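Local coordinates for protein X-PRO dipeptidase (Streptococcus pyogenes M1 GAS, PDB 3O5V) that probably cleaves Xaa-Pro dipeptides as a manganese-dependent peptidase of family M24B, and is represented here by its creatinase/prolidase N-terminal domain, at residues R9-Q14 against T125-G130; V54-A59 against E84-V89. All blocks are in the same frame, centred on the assembly; numbering follows the deposited sequence. Where two conformers were deposited one is given.

Contact 1 (R9-Q14 against T125-G130); sequences RLYLDQ and TPYVQG
Y11 of helix 3-14 and Y127 of the short helix 125-129 carry this contact between them, two tyrosine side chains reaching past one another from facing helices. The tight part lies over one face of the Y11 ring. There Y127 CD1 sits 3.4 Å above the plane, displaced toward the rim, and comes within 3.5 Å of Y11 CG. Y127 CB takes a second place over the same ring as a CH-pi donor, 4.1 Å from the centroid of Y11. The rings are tilted by 40° with centroids 4.6 Å apart, an oblique meeting that is neither a parallel stack nor a T-shape. Both side chains stand with CG anti to the backbone N (chi1 -179° in Y11, 178° in Y127), which sends each ring across the gap between the helices, although the CA atoms of Y11 and Y127 remain 8.4 Å apart. The Y127 side chain also touches Q7 and I8, one turn earlier on helix 3-14.

The loose part begins at the Y11 hydroxyl. A water lies 2.9 Å from Y11 OH and accepts the backbone N-H of Y127, with Y127 N 3.0 Å away. This amide lies in the first turn of helix 125-129, where N-H groups lack the i-4 helical carbonyl, and the water takes that role. Only 131 Å² is buried between the two segments, and neither tyrosine is fully buried. The chemistry is thus that of a surface contact in which aromatic carbon supplies the packing and a water supplies the polar link, tying the first helix of the domain to its last.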
loop_
_atom_site.group_PDB
_atom_site.type_symbol
_atom_site.label_atom_id
_atom_site.label_comp_id
_atom_site.label_asym_id
_atom_site.label_seq_id
_atom_site.Cartn_x
_atom_site.Cartn_y
_atom_site.Cartn_z
ATOM N N ARG A 9 -1.726 -11.099 -5.305
ATOM C CA ARG A 9 -0.416 -11.665 -5.569
ATOM C C ARG A 9 -0.382 -12.506 -6.859
ATOM O O ARG A 9 0.599 -12.430 -7.607
ATOM C CB ARG A 9 0.134 -12.416 -4.348
ATOM C CG ARG A 9 0.501 -11.466 -3.169
ATOM C CD ARG A 9 1.130 -12.216 -2.003
ATOM N NE ARG A 9 0.121 -12.987 -1.265
ATOM C CZ ARG A 9 -0.486 -12.580 -0.151
ATOM N NH1 ARG A 9 -0.186 -11.401 0.407
ATOM N NH2 ARG A 9 -1.400 -13.369 0.418
ATOM N N LEU A 10 -1.455 -13.249 -7.148
ATOM C CA LEU A 10 -1.541 -13.991 -8.410
ATOM C C LEU A 10 -1.532 -13.010 -9.586
ATOM O O LEU A 10 -0.800 -13.198 -10.571
ATOM C CB LEU A 10 -2.814 -14.837 -8.443
ATOM C CG LEU A 10 -2.814 -16.178 -9.197
ATOM C CD1 LEU A 10 -4.232 -16.577 -9.599
ATOM C CD2 LEU A 10 -1.852 -16.244 -10.376
ATOM N N TYR A 11 -2.351 -11.968 -9.472
ATOM C CA TYR A 11 -2.446 -10.930 -10.511
ATOM C C TYR A 11 -1.092 -10.317 -10.840
ATOM O O TYR A 11 -0.716 -10.224 -12.017
ATOM C CB TYR A 11 -3.417 -9.834 -10.076
ATOM C CG TYR A 11 -3.586 -8.735 -11.108
ATOM C CD1 TYR A 11 -4.258 -8.973 -12.308
ATOM C CD2 TYR A 11 -3.071 -7.458 -10.878
ATOM C CE1 TYR A 11 -4.434 -7.961 -13.249
ATOM C CE2 TYR A 11 -3.237 -6.441 -11.815
ATOM C CZ TYR A 11 -3.909 -6.703 -12.998
ATOM O OH TYR A 11 -4.068 -5.703 -13.925
ATOM N N LEU A 12 -0.366 -9.895 -9.803
ATOM C CA LEU A 12 0.990 -9.379 -9.949
ATOM C C LEU A 12 1.915 -10.365 -10.669
ATOM O O LEU A 12 2.663 -9.975 -11.570
ATOM C CB LEU A 12 1.566 -9.007 -8.577
ATOM C CG LEU A 12 0.857 -7.863 -7.838
ATOM C CD1 LEU A 12 1.378 -7.770 -6.407
ATOM C CD2 LEU A 12 1.032 -6.526 -8.577
ATOM N N ASP A 13 1.851 -11.641 -10.286
ATOM C CA ASP A 13 2.670 -12.667 -10.930
ATOM C C ASP A 13 2.308 -12.843 -12.398
ATOM O O ASP A 13 3.201 -12.948 -13.234
ATOM C CB ASP A 13 2.585 -13.996 -10.180
ATOM C CG ASP A 13 3.440 -14.014 -8.914
ATOM O OD1 ASP A 13 4.293 -13.116 -8.719
ATOM O OD2 ASP A 13 3.256 -14.944 -8.101
ATOM N N GLN A 14 1.011 -12.860 -12.704
ATOM C CA GLN A 14 0.522 -12.886 -14.085
ATOM C C GLN A 14 0.947 -11.665 -14.925
ATOM O O GLN A 14 1.122 -11.791 -16.150
ATOM C CB GLN A 14 -0.994 -13.022 -14.102
ATOM C CG GLN A 14 -1.481 -14.415 -13.700
ATOM C CD GLN A 14 -2.969 -14.487 -13.405
ATOM O OE1 GLN A 14 -3.622 -13.479 -13.130
ATOM N NE2 GLN A 14 -3.508 -15.691 -13.443
ATOM N N THR A 125 -6.448 0.323 -11.305
ATOM C CA THR A 125 -7.891 0.527 -11.212
ATOM C C THR A 125 -8.724 -0.478 -12.045
ATOM O O THR A 125 -9.799 -0.866 -11.595
ATOM C CB THR A 125 -8.314 2.028 -11.358
ATOM O OG1 THR A 125 -7.914 2.529 -12.641
ATOM C CG2 THR A 125 -7.657 2.880 -10.226
ATOM N N PRO A 126 -8.209 -0.945 -13.216
ATOM C CA PRO A 126 -8.902 -2.045 -13.897
ATOM C C PRO A 126 -9.042 -3.300 -13.027
ATOM O O PRO A 126 -10.111 -3.905 -13.007
ATOM C CB PRO A 126 -8.008 -2.331 -15.113
ATOM C CG PRO A 126 -7.386 -1.008 -15.419
ATOM C CD PRO A 126 -7.121 -0.397 -14.057
ATOM N N TYR A 127 -7.987 -3.681 -12.311
ATOM C CA TYR A 127 -8.099 -4.819 -11.399
ATOM C C TYR A 127 -9.131 -4.541 -10.298
ATOM O O TYR A 127 -10.008 -5.368 -10.035
ATOM C CB TYR A 127 -6.747 -5.209 -10.779
ATOM C CG TYR A 127 -6.887 -6.363 -9.808
ATOM C CD1 TYR A 127 -6.816 -7.685 -10.256
ATOM C CD2 TYR A 127 -7.137 -6.135 -8.448
ATOM C CE1 TYR A 127 -6.968 -8.760 -9.376
ATOM C CE2 TYR A 127 -7.295 -7.202 -7.555
ATOM C CZ TYR A 127 -7.210 -8.510 -8.032
ATOM O OH TYR A 127 -7.353 -9.566 -7.167
ATOM N N VAL A 128 -9.018 -3.376 -9.661
ATOM C CA VAL A 128 -9.920 -2.984 -8.575
ATOM C C VAL A 128 -11.387 -2.990 -9.015
ATOM O O VAL A 128 -12.223 -3.623 -8.377
ATOM C CB VAL A 128 -9.499 -1.628 -7.965
ATOM C CG1 VAL A 128 -10.593 -1.036 -7.062
ATOM C CG2 VAL A 128 -8.190 -1.806 -7.196
ATOM N N GLN A 129 -11.686 -2.319 -10.123
ATOM C CA GLN A 129 -13.049 -2.291 -10.655
ATOM C C GLN A 129 -13.619 -3.701 -10.946
ATOM O O GLN A 129 -14.821 -3.928 -10.795
ATOM C CB GLN A 129 -13.124 -1.383 -11.892
ATOM C CG GLN A 129 -13.111 0.116 -11.572
ATOM C CD GLN A 129 -12.722 0.986 -12.769
ATOM O OE1 GLN A 129 -12.840 2.216 -12.726
ATOM N NE2 GLN A 129 -12.248 0.353 -13.837
ATOM N N GLY A 130 -12.750 -4.642 -11.320
ATOM C CA GLY A 130 -13.166 -6.004 -11.661
ATOM C C GLY A 130 -13.302 -7.035 -10.543
ATOM O O GLY A 130 -13.584 -8.200 -10.827
HETATM O O HOH W 1 -5.168 -3.153 -13.224
#

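Contact 2 (V54-A59 against E84-V89); sequences VLFVPA and EKIKAV
This is helix-on-sheet packing in the alpha/beta creatinase/prolidase N-terminal domain: helix 82-89 lies against strand 54-58 of the mixed sheet, and across these two segments every contact is made to F56. Strand 54-58 leads through helix 62-68 into the parallel neighbour strand 73-76, a beta-alpha-beta crossover, and helix 82-89 follows. The axes of the strand and helix segments run roughly antiparallel (148°), 10.4 Å apart at closest approach.

F56 points at the helix, and three side chains meet its ring. V89 approaches obliquely, with CG2 a loose 4.5 Å from F56 CD1. K85 lays its aliphatic part at the ring edge, in the plane, with CG 3.8 Å from F56 CE1; a bend at chi2 (69°) then carries the ammonium away toward E80, a long and weak ion pair. Y76 of strand 73-76 adds a ring nearly parallel to that of F56, while F44 and F46 of strand 44-48 touch I86. I86 itself takes the F56 face as a CH-pi donor: its CG1 stands 3.5 Å from the F56 ring centroid, only 6° off the normal, and its CD1 lies over the ring's rim, 3.8 Å from F56 CE2.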
loop_
_atom_site.group_PDB
_atom_site.type_symbol
_atom_site.label_atom_id
_atom_site.label_comp_id
_atom_site.label_asym_id
_atom_site.label_seq_id
_atom_site.Cartn_x
_atom_site.Cartn_y
_atom_site.Cartn_z
ATOM N N VAL A 54 2.293 -5.073 3.885
ATOM C CA VAL A 54 2.588 -4.098 4.932
ATOM C C VAL A 54 1.583 -2.957 4.885
ATOM O O VAL A 54 1.421 -2.303 3.839
ATOM C CB VAL A 54 4.012 -3.511 4.799
ATOM C CG1 VAL A 54 4.284 -2.499 5.925
ATOM C CG2 VAL A 54 5.060 -4.618 4.826
ATOM N N LEU A 55 0.923 -2.704 6.018
ATOM C CA LEU A 55 0.059 -1.541 6.124
ATOM C C LEU A 55 0.828 -0.380 6.747
ATOM O O LEU A 55 1.437 -0.535 7.812
ATOM C CB LEU A 55 -1.212 -1.835 6.940
ATOM C CG LEU A 55 -2.190 -0.646 6.988
ATOM C CD1 LEU A 55 -2.830 -0.384 5.630
ATOM C CD2 LEU A 55 -3.256 -0.871 8.039
ATOM N N PHE A 56 0.779 0.770 6.081
ATOM C CA PHE A 56 1.420 2.007 6.563
ATOM C C PHE A 56 0.351 3.049 6.900
ATOM O O PHE A 56 -0.447 3.415 6.028
ATOM C CB PHE A 56 2.376 2.564 5.486
ATOM C CG PHE A 56 3.128 3.796 5.932
ATOM C CD1 PHE A 56 4.235 3.681 6.768
ATOM C CD2 PHE A 56 2.722 5.068 5.522
ATOM C CE1 PHE A 56 4.933 4.830 7.222
ATOM C CE2 PHE A 56 3.417 6.219 5.951
ATOM C CZ PHE A 56 4.522 6.090 6.811
ATOM N N VAL A 57 0.335 3.524 8.151
ATOM C CA VAL A 57 -0.713 4.426 8.643
ATOM C C VAL A 57 -0.153 5.557 9.528
ATOM O O VAL A 57 0.967 5.462 10.017
ATOM C CB VAL A 57 -1.801 3.637 9.476
ATOM C CG1 VAL A 57 -2.633 2.724 8.570
ATOM C CG2 VAL A 57 -1.155 2.814 10.613
ATOM N N PRO A 58 -0.948 6.623 9.759
ATOM C CA PRO A 58 -0.563 7.533 10.846
ATOM C C PRO A 58 -0.473 6.785 12.174
ATOM O O PRO A 58 -1.267 5.861 12.420
ATOM C CB PRO A 58 -1.722 8.524 10.907
ATOM C CG PRO A 58 -2.434 8.399 9.580
ATOM C CD PRO A 58 -2.233 6.992 9.144
ATOM N N ALA A 59 0.461 7.196 13.031
ATOM C CA ALA A 59 0.659 6.570 14.343
ATOM C C ALA A 59 -0.660 6.461 15.094
ATOM O O ALA A 59 -0.912 5.468 15.769
ATOM C CB ALA A 59 1.648 7.382 15.165
ATOM N N GLU A 84 10.478 9.121 4.182
ATOM C CA GLU A 84 11.665 8.540 4.817
ATOM C C GLU A 84 11.283 7.349 5.674
ATOM O O GLU A 84 11.983 6.341 5.681
ATOM C CB GLU A 84 12.392 9.587 5.669
ATOM C CG GLU A 84 12.840 10.793 4.854
ATOM C CD GLU A 84 13.691 11.806 5.624
ATOM O OE1 GLU A 84 13.712 11.784 6.880
ATOM O OE2 GLU A 84 14.342 12.641 4.949
ATOM N N LYS A 85 10.164 7.461 6.386
ATOM C CA LYS A 85 9.705 6.368 7.239
ATOM C C LYS A 85 9.342 5.111 6.432
ATOM O O LYS A 85 9.716 4.001 6.797
ATOM C CB LYS A 85 8.533 6.823 8.118
ATOM C CG LYS A 85 8.092 5.798 9.168
ATOM C CD LYS A 85 9.118 5.598 10.290
ATOM C CE LYS A 85 8.491 4.848 11.459
ATOM N NZ LYS A 85 9.444 4.644 12.582
ATOM N N ILE A 86 8.624 5.280 5.327
ATOM C CA ILE A 86 8.295 4.137 4.464
ATOM C C ILE A 86 9.575 3.424 4.006
ATOM O O ILE A 86 9.676 2.192 4.066
ATOM C CB ILE A 86 7.479 4.571 3.233
ATOM C CG1 ILE A 86 6.091 5.048 3.669
ATOM C CG2 ILE A 86 7.394 3.415 2.214
ATOM C CD1 ILE A 86 5.369 5.976 2.650
ATOM N N LYS A 87 10.535 4.214 3.532
ATOM C CA LYS A 87 11.856 3.703 3.164
ATOM C C LYS A 87 12.495 2.927 4.328
ATOM O O LYS A 87 13.063 1.859 4.117
ATOM C CB LYS A 87 12.770 4.854 2.697
ATOM C CG LYS A 87 14.216 4.440 2.341
ATOM C CD LYS A 87 14.255 3.453 1.185
ATOM C CE LYS A 87 15.700 3.034 0.858
ATOM N NZ LYS A 87 15.747 2.056 -0.263
ATOM N N ALA A 88 12.373 3.452 5.546
ATOM C CA ALA A 88 12.991 2.838 6.726
ATOM C C ALA A 88 12.331 1.518 7.143
ATOM O O ALA A 88 13.028 0.595 7.589
ATOM C CB ALA A 88 13.008 3.825 7.905
ATOM N N VAL A 89 11.005 1.409 6.979
ATOM C CA VAL A 89 10.259 0.248 7.513
ATOM C C VAL A 89 9.998 -0.909 6.534
ATOM O O VAL A 89 9.804 -2.049 6.965
ATOM C CB VAL A 89 8.909 0.650 8.199
ATOM C CG1 VAL A 89 9.142 1.703 9.266
ATOM C CG2 VAL A 89 7.855 1.117 7.167
#

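In the fold
The chain's centre lies between the two contacts, whose own centres are 23 Å apart and whose nearest atoms are about 8 Å apart, so they do not touch. Both segments of contact 2 fall between those of contact 1 in sequence: helix 3-14 comes first, then strand 54-58 and helix 82-89, and helix 125-129 last. What joins them is the six-stranded mixed sheet. L12 of helix 3-14 and V128 of helix 125-129 both touch its strand 19-22, whereas contact 2 lies on strand 54-58, two places away across strand 44-48. Contact 1 thus brings the domain's chain ends together, and contact 2 seats helix 82-89 on the sheet, partly buried.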